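Local coordinates for 2,3-dihydroxybenzoate-AMP ligase (Thermobifida fusca, PDB 6E97), which belongs to the ANL superfamily of AMP-binding enzymes, built from a large N-terminal part and a small C-terminal domain, at residues C333-V338 / D356-T361; L390-P395 / G416-G421; E447-E452 / A507-P512. All coordinates share one frame; numbering follows the deposited sequence.

Contact 1: C333-V338 / D356-T361; sequences CTLQQV and DIITTT. With J2J (5'-O-[(S)-[(2,3-dihydroxybenzene-1-carbonyl)oxy](hydroxy)phosphoryl]adenosine), chain C.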
# COMPACT_ATOMS: atom_id res chain seq x y z
N CYS A 333 -1.16 -19.45 15.74
CA CYS A 333 -1.24 -19.55 14.30
C CYS A 333 0.16 -19.56 13.68
O CYS A 333 1.17 -19.33 14.34
CB CYS A 333 -2.04 -18.39 13.72
SG CYS A 333 -1.40 -16.79 14.14
N THR A 334 0.18 -19.82 12.37
CA THR A 334 1.40 -19.79 11.58
C THR A 334 1.73 -18.36 11.19
O THR A 334 0.86 -17.63 10.68
CB THR A 334 1.23 -20.66 10.34
OG1 THR A 334 1.06 -22.02 10.73
CG2 THR A 334 2.44 -20.54 9.42
N LEU A 335 2.97 -17.95 11.43
CA LEU A 335 3.48 -16.71 10.89
C LEU A 335 3.79 -16.86 9.41
O LEU A 335 4.31 -17.89 8.97
CB LEU A 335 4.75 -16.27 11.63
CG LEU A 335 5.45 -15.02 11.09
CD1 LEU A 335 4.53 -13.79 11.12
CD2 LEU A 335 6.75 -14.75 11.86
N GLN A 336 3.46 -15.83 8.63
CA GLN A 336 3.95 -15.68 7.27
C GLN A 336 4.54 -14.29 7.14
O GLN A 336 3.85 -13.30 7.38
CB GLN A 336 2.84 -15.87 6.22
CG GLN A 336 3.35 -15.75 4.78
CD GLN A 336 2.28 -16.02 3.75
OE1 GLN A 336 1.31 -15.28 3.63
NE2 GLN A 336 2.46 -17.10 2.98
N GLN A 337 5.83 -14.21 6.81
CA GLN A 337 6.45 -12.93 6.54
C GLN A 337 6.29 -12.59 5.07
O GLN A 337 6.39 -13.46 4.20
CB GLN A 337 7.93 -12.92 6.94
CG GLN A 337 8.17 -13.34 8.39
CD GLN A 337 9.34 -12.64 9.05
OE1 GLN A 337 9.60 -11.46 8.80
NE2 GLN A 337 10.05 -13.36 9.91
N VAL A 338 6.03 -11.32 4.80
CA VAL A 338 5.74 -10.85 3.46
C VAL A 338 6.56 -9.59 3.24
O VAL A 338 6.34 -8.57 3.90
CB VAL A 338 4.24 -10.59 3.25
CG1 VAL A 338 3.95 -10.32 1.79
CG2 VAL A 338 3.44 -11.77 3.75
N ASP A 356 12.36 -22.00 11.73
CA ASP A 356 13.54 -21.13 11.74
C ASP A 356 13.59 -20.28 10.47
O ASP A 356 13.97 -19.10 10.52
CB ASP A 356 14.82 -21.95 11.90
CG ASP A 356 14.96 -23.03 10.84
OD1 ASP A 356 14.09 -23.12 9.96
OD2 ASP A 356 15.96 -23.79 10.90
N ILE A 357 13.19 -20.85 9.34
CA ILE A 357 13.08 -20.06 8.12
C ILE A 357 11.93 -19.06 8.23
O ILE A 357 12.07 -17.89 7.85
CB ILE A 357 12.93 -20.98 6.90
CG1 ILE A 357 14.23 -21.77 6.68
CG2 ILE A 357 12.60 -20.18 5.66
CD1 ILE A 357 14.54 -22.04 5.24
N ILE A 358 10.79 -19.49 8.78
CA ILE A 358 9.65 -18.58 8.91
C ILE A 358 10.00 -17.39 9.79
O ILE A 358 9.68 -16.24 9.46
CB ILE A 358 8.41 -19.33 9.43
CG1 ILE A 358 7.83 -20.26 8.36
CG2 ILE A 358 7.36 -18.34 9.89
CD1 ILE A 358 6.59 -21.02 8.80
N THR A 359 10.67 -17.63 10.92
CA THR A 359 10.96 -16.60 11.90
C THR A 359 12.22 -15.79 11.61
O THR A 359 12.41 -14.74 12.22
CB THR A 359 11.08 -17.20 13.32
OG1 THR A 359 12.13 -18.17 13.35
CG2 THR A 359 9.77 -17.87 13.75
N THR A 360 13.09 -16.25 10.70
CA THR A 360 14.34 -15.54 10.44
C THR A 360 14.46 -14.93 9.04
O THR A 360 15.43 -14.21 8.79
CB THR A 360 15.55 -16.47 10.67
OG1 THR A 360 15.50 -17.57 9.76
CG2 THR A 360 15.58 -17.00 12.10
N THR A 361 13.51 -15.18 8.13
CA THR A 361 13.60 -14.66 6.78
C THR A 361 12.32 -13.92 6.41
O THR A 361 11.27 -14.08 7.03
CB THR A 361 13.85 -15.76 5.72
OG1 THR A 361 12.65 -16.53 5.53
CG2 THR A 361 15.00 -16.69 6.14
C2 J2J C . 11.38 -5.20 5.66
N3 J2J C . 11.00 -4.23 4.82
C4 J2J C . 9.88 -4.35 4.08
C6 J2J C . 9.54 -6.58 5.14
C8 J2J C . 8.15 -4.19 2.75
C9 J2J C . 3.39 -7.13 0.46
C12 J2J C . 4.10 -6.77 1.61
C15 J2J C . 4.55 -5.46 1.82
C18 J2J C . 4.31 -4.45 0.88
C21 J2J C . 4.80 -3.04 1.09
C3 J2J C . 3.58 -4.79 -0.35
C5 J2J C . 9.06 -5.55 4.19
N1 J2J C . 10.68 -6.33 5.82
N6 J2J C . 8.86 -7.72 5.32
O3 J2J C . 3.34 -3.84 -1.28
O6 J2J C . 2.43 -6.56 -1.65
C1' J2J C . 9.74 -2.24 2.78
C2' J2J C . 10.90 -2.29 1.79
C3' J2J C . 10.15 -2.24 0.47
C4' J2J C . 9.07 -1.22 0.78
C5' J2J C . 7.86 -1.20 -0.12
C61 J2J C . 3.12 -6.19 -0.53
N7 J2J C . 8.02 -5.41 3.35
N9 J2J C . 9.27 -3.57 3.18
O17 J2J C . 5.19 -2.74 2.20
O1P J2J C . 5.43 0.10 -1.46
O2' J2J C . 11.67 -1.12 1.99
O2P J2J C . 4.78 -2.08 -0.03
O3' J2J C . 10.95 -1.92 -0.65
O3P J2J C . 4.48 0.22 0.93
O4' J2J C . 8.69 -1.54 2.15
O5' J2J C . 6.81 -0.44 0.46
P J2J C . 5.31 -0.54 -0.09
O HOH W 1 12.65 -12.05 11.18
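Q337 reaches from strand 334-338 to the C-terminal end of helix 356-360 and meets it with its carboxamide. Its NE2 donates to I358 O at 2.9 Å, with an N-H...O angle of 150°; the donor lies in the carbonyl plane of I358, while the acceptor is tilted from the amide plane of Q337. The torsions account for this reach: CG lies beside the backbone N (chi1 -54°), and a bend at chi2 turns the amide toward the last carbonyls of the helix. NE2 also hydrogen-bonds water 1, which in turn donates to T359 O at 2.9 Å, so one nitrogen serves two successive carbonyls, one directly and one through solvent. The other end of the amide is fixed, since OE1 is bonded to Q362. T361, where the chain leaves helical geometry, donates from OG1 to I357 O from above the carbonyl plane, a further bond at the helix terminus. The L335 and I358 side chains run antiparallel alongside each other, with L335 CB 3.8 Å from I358 CG2, and this same methyl lies 3.2 Å from L335 O. T334 CG2 adds a looser touch on I358 CD1. On the strand, V338 O accepts a nearly straight bond (169°) from N6 of J2J at 3.0 Å, and V338 CG1 packs on the dihydroxyphenyl ring of J2J, 3.5 Å from C9, so V338 meets the ligand at both aromatic ends. A short helix thus packs against a strand of the nine-stranded mixed sheet, and that strand's backbone meets the adenine in the nucleotide pocket of an AMP-binding enzyme.

Contact 2: L390-P395 / G416-G421; sequences LLTRGP and GFYRTG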
# COMPACT_ATOMS: atom_id res chain seq x y z
N LEU A 390 19.39 -4.74 -3.67
CA LEU A 390 18.45 -5.62 -4.35
C LEU A 390 17.98 -4.95 -5.64
O LEU A 390 17.50 -3.81 -5.63
CB LEU A 390 17.26 -5.96 -3.45
CG LEU A 390 16.10 -6.74 -4.08
CD1 LEU A 390 16.49 -8.17 -4.46
CD2 LEU A 390 14.88 -6.76 -3.15
N LEU A 391 18.16 -5.66 -6.75
CA LEU A 391 17.57 -5.33 -8.04
C LEU A 391 16.68 -6.49 -8.44
O LEU A 391 16.97 -7.65 -8.13
CB LEU A 391 18.63 -5.10 -9.12
CG LEU A 391 19.78 -4.14 -8.84
CD1 LEU A 391 20.65 -4.07 -10.08
CD2 LEU A 391 19.28 -2.78 -8.46
N THR A 392 15.57 -6.18 -9.10
CA THR A 392 14.66 -7.25 -9.45
C THR A 392 13.96 -6.92 -10.76
O THR A 392 13.82 -5.75 -11.13
CB THR A 392 13.65 -7.51 -8.33
OG1 THR A 392 12.95 -8.73 -8.58
CG2 THR A 392 12.67 -6.36 -8.23
N ARG A 393 13.54 -7.97 -11.46
CA ARG A 393 12.88 -7.84 -12.75
C ARG A 393 11.97 -9.04 -12.90
O ARG A 393 12.38 -10.14 -12.54
CB ARG A 393 13.91 -7.78 -13.88
CG ARG A 393 13.35 -7.65 -15.28
CD ARG A 393 14.50 -7.49 -16.27
NE ARG A 393 15.18 -8.76 -16.55
CZ ARG A 393 16.23 -8.89 -17.36
NH1 ARG A 393 16.75 -7.83 -17.97
NH2 ARG A 393 16.76 -10.08 -17.54
N GLY A 394 10.75 -8.86 -13.39
CA GLY A 394 9.83 -9.97 -13.43
C GLY A 394 8.47 -9.69 -14.03
O GLY A 394 8.19 -8.59 -14.50
N PRO A 395 7.61 -10.71 -14.01
CA PRO A 395 6.32 -10.62 -14.73
C PRO A 395 5.28 -9.73 -14.07
O PRO A 395 4.23 -9.49 -14.68
CB PRO A 395 5.85 -12.07 -14.79
CG PRO A 395 6.54 -12.76 -13.68
CD PRO A 395 7.84 -12.05 -13.45
N GLY A 416 16.40 -3.05 -17.63
CA GLY A 416 15.07 -3.15 -17.07
C GLY A 416 14.96 -3.68 -15.65
O GLY A 416 13.85 -4.00 -15.23
N PHE A 417 16.07 -3.76 -14.91
CA PHE A 417 15.98 -4.13 -13.50
C PHE A 417 15.56 -2.93 -12.66
O PHE A 417 16.10 -1.83 -12.81
CB PHE A 417 17.32 -4.67 -12.98
CG PHE A 417 17.53 -6.13 -13.28
CD1 PHE A 417 17.21 -7.10 -12.33
CD2 PHE A 417 18.03 -6.54 -14.51
CE1 PHE A 417 17.41 -8.45 -12.60
CE2 PHE A 417 18.22 -7.88 -14.78
CZ PHE A 417 17.90 -8.84 -13.84
N TYR A 418 14.58 -3.14 -11.78
CA TYR A 418 14.13 -2.10 -10.87
C TYR A 418 15.04 -2.05 -9.64
O TYR A 418 15.35 -3.09 -9.04
CB TYR A 418 12.68 -2.36 -10.44
CG TYR A 418 12.26 -1.52 -9.26
CD1 TYR A 418 12.31 -0.14 -9.33
CD2 TYR A 418 11.85 -2.11 -8.07
CE1 TYR A 418 11.94 0.64 -8.24
CE2 TYR A 418 11.47 -1.34 -6.99
CZ TYR A 418 11.52 0.03 -7.08
OH TYR A 418 11.17 0.80 -6.00
N ARG A 419 15.47 -0.85 -9.27
CA ARG A 419 16.33 -0.64 -8.11
C ARG A 419 15.46 -0.45 -6.87
O ARG A 419 14.95 0.65 -6.63
CB ARG A 419 17.24 0.57 -8.32
CG ARG A 419 18.23 0.44 -9.47
CD ARG A 419 19.22 1.60 -9.47
NE ARG A 419 20.14 1.56 -10.61
CZ ARG A 419 21.25 0.84 -10.65
NH1 ARG A 419 21.62 0.10 -9.61
NH2 ARG A 419 22.01 0.87 -11.74
N THR A 420 15.31 -1.51 -6.07
CA THR A 420 14.36 -1.45 -4.95
C THR A 420 14.80 -0.47 -3.87
O THR A 420 13.96 0.06 -3.14
CB THR A 420 14.17 -2.83 -4.31
OG1 THR A 420 15.38 -3.21 -3.64
CG2 THR A 420 13.80 -3.89 -5.35
N GLY A 421 16.10 -0.23 -3.74
CA GLY A 421 16.61 0.56 -2.63
C GLY A 421 16.76 -0.20 -1.33
O GLY A 421 17.05 0.41 -0.30
O HOH W 2 18.64 -1.40 -5.15
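Two neighbouring strands of a four-stranded antiparallel sheet, 388-393 and 418-426, form this contact, and L391 with R419 and T392 with Y418 set its register. T392 and Y418 are the hydrogen-bonded pair: Y418 N donates to T392 O at 2.8 Å and T392 N to Y418 O at 3.1 Å. L391 and R419 are the non-hydrogen-bonded pair, where L391 CD2 lies 3.5 Å from R419 CG and the L391 and R419 side chains lie alongside one another. The R419 guanidinium continues to a salt bridge with D379. At the other end of the pairing, L390 O accepts from both T420 N (3.2 Å) and T420 OG1 (3.0 Å), which reach it from the same face of its carbonyl plane; the hydroxyl stands 42° out of that plane. With chi1 at 69°, OG1 sits between the backbone N and carbonyl carbon of T420, close enough to its own N for both to share one acceptor. Water 2 then links L390 O to G421 N. This end of the sheet borders the nucleotide pocket of the AMP-binding fold: the T420 side chain is about 5 Å from J2J, and D422 bonds the ligand directly. Toward the 416-417 end, R393 covers one face of the F417 ring. R393 CB makes a CH-pi contact 3.8 Å from the ring centroid, and a bend at chi3 folds the chain back, bringing CZ to 3.4 Å from F417 CE2 with the two planes 31° apart. E371 holds the guanidinium by a salt bridge to NE, while D415 O accepts from NH1. L391 CB touches F417 CD1.

Contact 3: E447-E452 / A507-P512; sequences EKVSAE and ASYKIP. With J2J (5'-O-[(S)-[(2,3-dihydroxybenzene-1-carbonyl)oxy](hydroxy)phosphoryl]adenosine), chain C.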
# COMPACT_ATOMS: atom_id res chain seq x y z
N GLU A 447 4.72 2.62 7.24
CA GLU A 447 4.38 3.81 6.48
C GLU A 447 5.66 4.54 6.10
O GLU A 447 6.52 4.78 6.95
CB GLU A 447 3.45 4.71 7.30
CG GLU A 447 2.05 4.10 7.50
CD GLU A 447 1.20 4.91 8.48
OE1 GLU A 447 1.77 5.45 9.45
OE2 GLU A 447 -0.04 5.01 8.27
N LYS A 448 5.79 4.87 4.81
CA LYS A 448 7.06 5.37 4.28
C LYS A 448 7.05 6.90 4.23
O LYS A 448 6.08 7.51 3.77
CB LYS A 448 7.31 4.80 2.88
CG LYS A 448 6.97 3.32 2.72
CD LYS A 448 7.72 2.44 3.71
CE LYS A 448 7.61 0.95 3.34
NZ LYS A 448 6.25 0.36 3.48
N VAL A 449 8.13 7.51 4.71
CA VAL A 449 8.26 8.96 4.79
C VAL A 449 9.55 9.37 4.08
O VAL A 449 10.63 8.88 4.43
CB VAL A 449 8.26 9.46 6.24
CG1 VAL A 449 8.43 10.97 6.29
CG2 VAL A 449 7.00 9.02 6.95
N SER A 450 9.45 10.26 3.11
CA SER A 450 10.64 10.79 2.45
C SER A 450 11.17 11.96 3.27
O SER A 450 10.45 12.94 3.51
CB SER A 450 10.31 11.23 1.03
OG SER A 450 11.33 12.05 0.49
N ALA A 451 12.43 11.85 3.71
CA ALA A 451 13.02 12.94 4.49
C ALA A 451 13.03 14.23 3.69
O ALA A 451 12.71 15.30 4.21
CB ALA A 451 14.43 12.56 4.94
N GLU A 452 13.40 14.14 2.41
CA GLU A 452 13.48 15.33 1.57
C GLU A 452 12.13 16.05 1.47
O GLU A 452 12.08 17.29 1.48
CB GLU A 452 13.99 14.94 0.19
CG GLU A 452 14.06 16.09 -0.78
CD GLU A 452 14.63 15.67 -2.12
OE1 GLU A 452 14.88 14.46 -2.30
OE2 GLU A 452 14.83 16.56 -2.97
N ALA A 507 0.75 14.20 4.65
CA ALA A 507 0.09 13.01 5.17
C ALA A 507 0.33 12.89 6.67
O ALA A 507 1.39 13.26 7.19
CB ALA A 507 0.61 11.76 4.46
N SER A 508 -0.68 12.37 7.37
CA SER A 508 -0.65 12.32 8.83
C SER A 508 0.64 11.70 9.36
O SER A 508 1.23 12.22 10.32
CB SER A 508 -1.86 11.52 9.33
OG SER A 508 -3.05 12.08 8.83
N TYR A 509 1.09 10.60 8.77
CA TYR A 509 2.24 9.85 9.27
C TYR A 509 3.58 10.46 8.89
O TYR A 509 4.62 9.95 9.33
CB TYR A 509 2.18 8.40 8.75
CG TYR A 509 2.10 8.30 7.24
CD1 TYR A 509 3.25 8.24 6.47
CD2 TYR A 509 0.87 8.27 6.59
CE1 TYR A 509 3.19 8.15 5.10
CE2 TYR A 509 0.80 8.18 5.22
CZ TYR A 509 1.96 8.11 4.47
OH TYR A 509 1.90 8.02 3.10
N LYS A 510 3.59 11.52 8.08
CA LYS A 510 4.82 12.23 7.73
C LYS A 510 5.12 13.38 8.68
O LYS A 510 6.22 13.95 8.60
CB LYS A 510 4.73 12.76 6.29
CG LYS A 510 4.57 11.67 5.25
CD LYS A 510 4.40 12.23 3.85
CE LYS A 510 4.12 11.11 2.86
NZ LYS A 510 3.88 11.64 1.48
N ILE A 511 4.19 13.74 9.56
CA ILE A 511 4.46 14.77 10.56
C ILE A 511 5.48 14.24 11.56
O ILE A 511 5.29 13.13 12.09
CB ILE A 511 3.16 15.17 11.27
CG1 ILE A 511 2.06 15.51 10.25
CG2 ILE A 511 3.42 16.31 12.26
CD1 ILE A 511 2.27 16.80 9.49
N PRO A 512 6.55 14.98 11.86
CA PRO A 512 7.62 14.43 12.71
C PRO A 512 7.14 14.06 14.11
O PRO A 512 6.39 14.81 14.75
CB PRO A 512 8.65 15.57 12.76
CG PRO A 512 8.40 16.34 11.51
CD PRO A 512 6.91 16.29 11.31
C2 J2J C . 11.38 -5.20 5.66
N3 J2J C . 11.00 -4.23 4.82
C4 J2J C . 9.88 -4.35 4.08
C6 J2J C . 9.54 -6.58 5.14
C8 J2J C . 8.15 -4.19 2.75
C9 J2J C . 3.39 -7.13 0.46
C12 J2J C . 4.10 -6.77 1.61
C15 J2J C . 4.55 -5.46 1.82
C18 J2J C . 4.31 -4.45 0.88
C21 J2J C . 4.80 -3.04 1.09
C3 J2J C . 3.58 -4.79 -0.35
C5 J2J C . 9.06 -5.55 4.19
N1 J2J C . 10.68 -6.33 5.82
N6 J2J C . 8.86 -7.72 5.32
O3 J2J C . 3.34 -3.84 -1.28
O6 J2J C . 2.43 -6.56 -1.65
C1' J2J C . 9.74 -2.24 2.78
C2' J2J C . 10.90 -2.29 1.79
C3' J2J C . 10.15 -2.24 0.47
C4' J2J C . 9.07 -1.22 0.78
C5' J2J C . 7.86 -1.20 -0.12
C61 J2J C . 3.12 -6.19 -0.53
N7 J2J C . 8.02 -5.41 3.35
N9 J2J C . 9.27 -3.57 3.18
O17 J2J C . 5.19 -2.74 2.20
O1P J2J C . 5.43 0.10 -1.46
O2' J2J C . 11.67 -1.12 1.99
O2P J2J C . 4.78 -2.08 -0.03
O3' J2J C . 10.95 -1.92 -0.65
O3P J2J C . 4.48 0.22 0.93
O4' J2J C . 8.69 -1.54 2.15
O5' J2J C . 6.81 -0.44 0.46
P J2J C . 5.31 -0.54 -0.09
O HOH W 3 4.07 7.03 1.88
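E447 opens strand 447-449 by laying its side chain over one face of the Y509 ring. Its CB makes a CH-pi contact 4.0 Å from the ring centroid, 28° off the normal, and the carboxylate follows obliquely, its plane 31° from that of the ring. The strand is half of the small hairpin 442-444/447-449, which here rests on a 3-10 turn, 508-510, of the C-terminal part of this ANL-family enzyme. K448 faces the other way. Bends at chi2 and chi4 carry its NZ to the phosphate of J2J, where it donates to O3P at 3.1 Å and weakly to O5'; NZ is also bonded to G446 O. K448 O, by contrast, lies at the edge of the Y509 ring, in its plane, 3.2 Å from CE1. V449 comes next, its CG2 lying 3.9 Å from Y509 CD1 and 4.0 Å from K510 CG; the V449 side chain runs antiparallel to both of theirs. K510 extends fully to salt bridges with E116 and E453. S450 occupies the N-cap position of helix 451-459. Y509 OH, bonded to H112, also donates to water 3 at 2.7 Å, and this water donates to K448 O at 2.8 Å.

Overall arrangement
Following the chain from the N terminus, contact 1 closes first: strand 334-341 turns back through strand 344-348, and helix 355-360 returns to its side. Contact 2 closes next, after an excursion of 20 residues that includes helix 405-411, and joins the two middle strands of the four-stranded sheet. Contact 3 spans the longest gap, 54 residues, tying hairpin strand 447-449 to the turn after helix 494-503. The three are in series, so none nests within or crosses another. Their centres lie 24 to 28 Å apart and none touches its neighbours. Contacts 1 and 3 both touch J2J, contact 1 at the adenine and the dihydroxyphenyl ring, contact 3 at the phosphate and ribose, while contact 2 lies nearby.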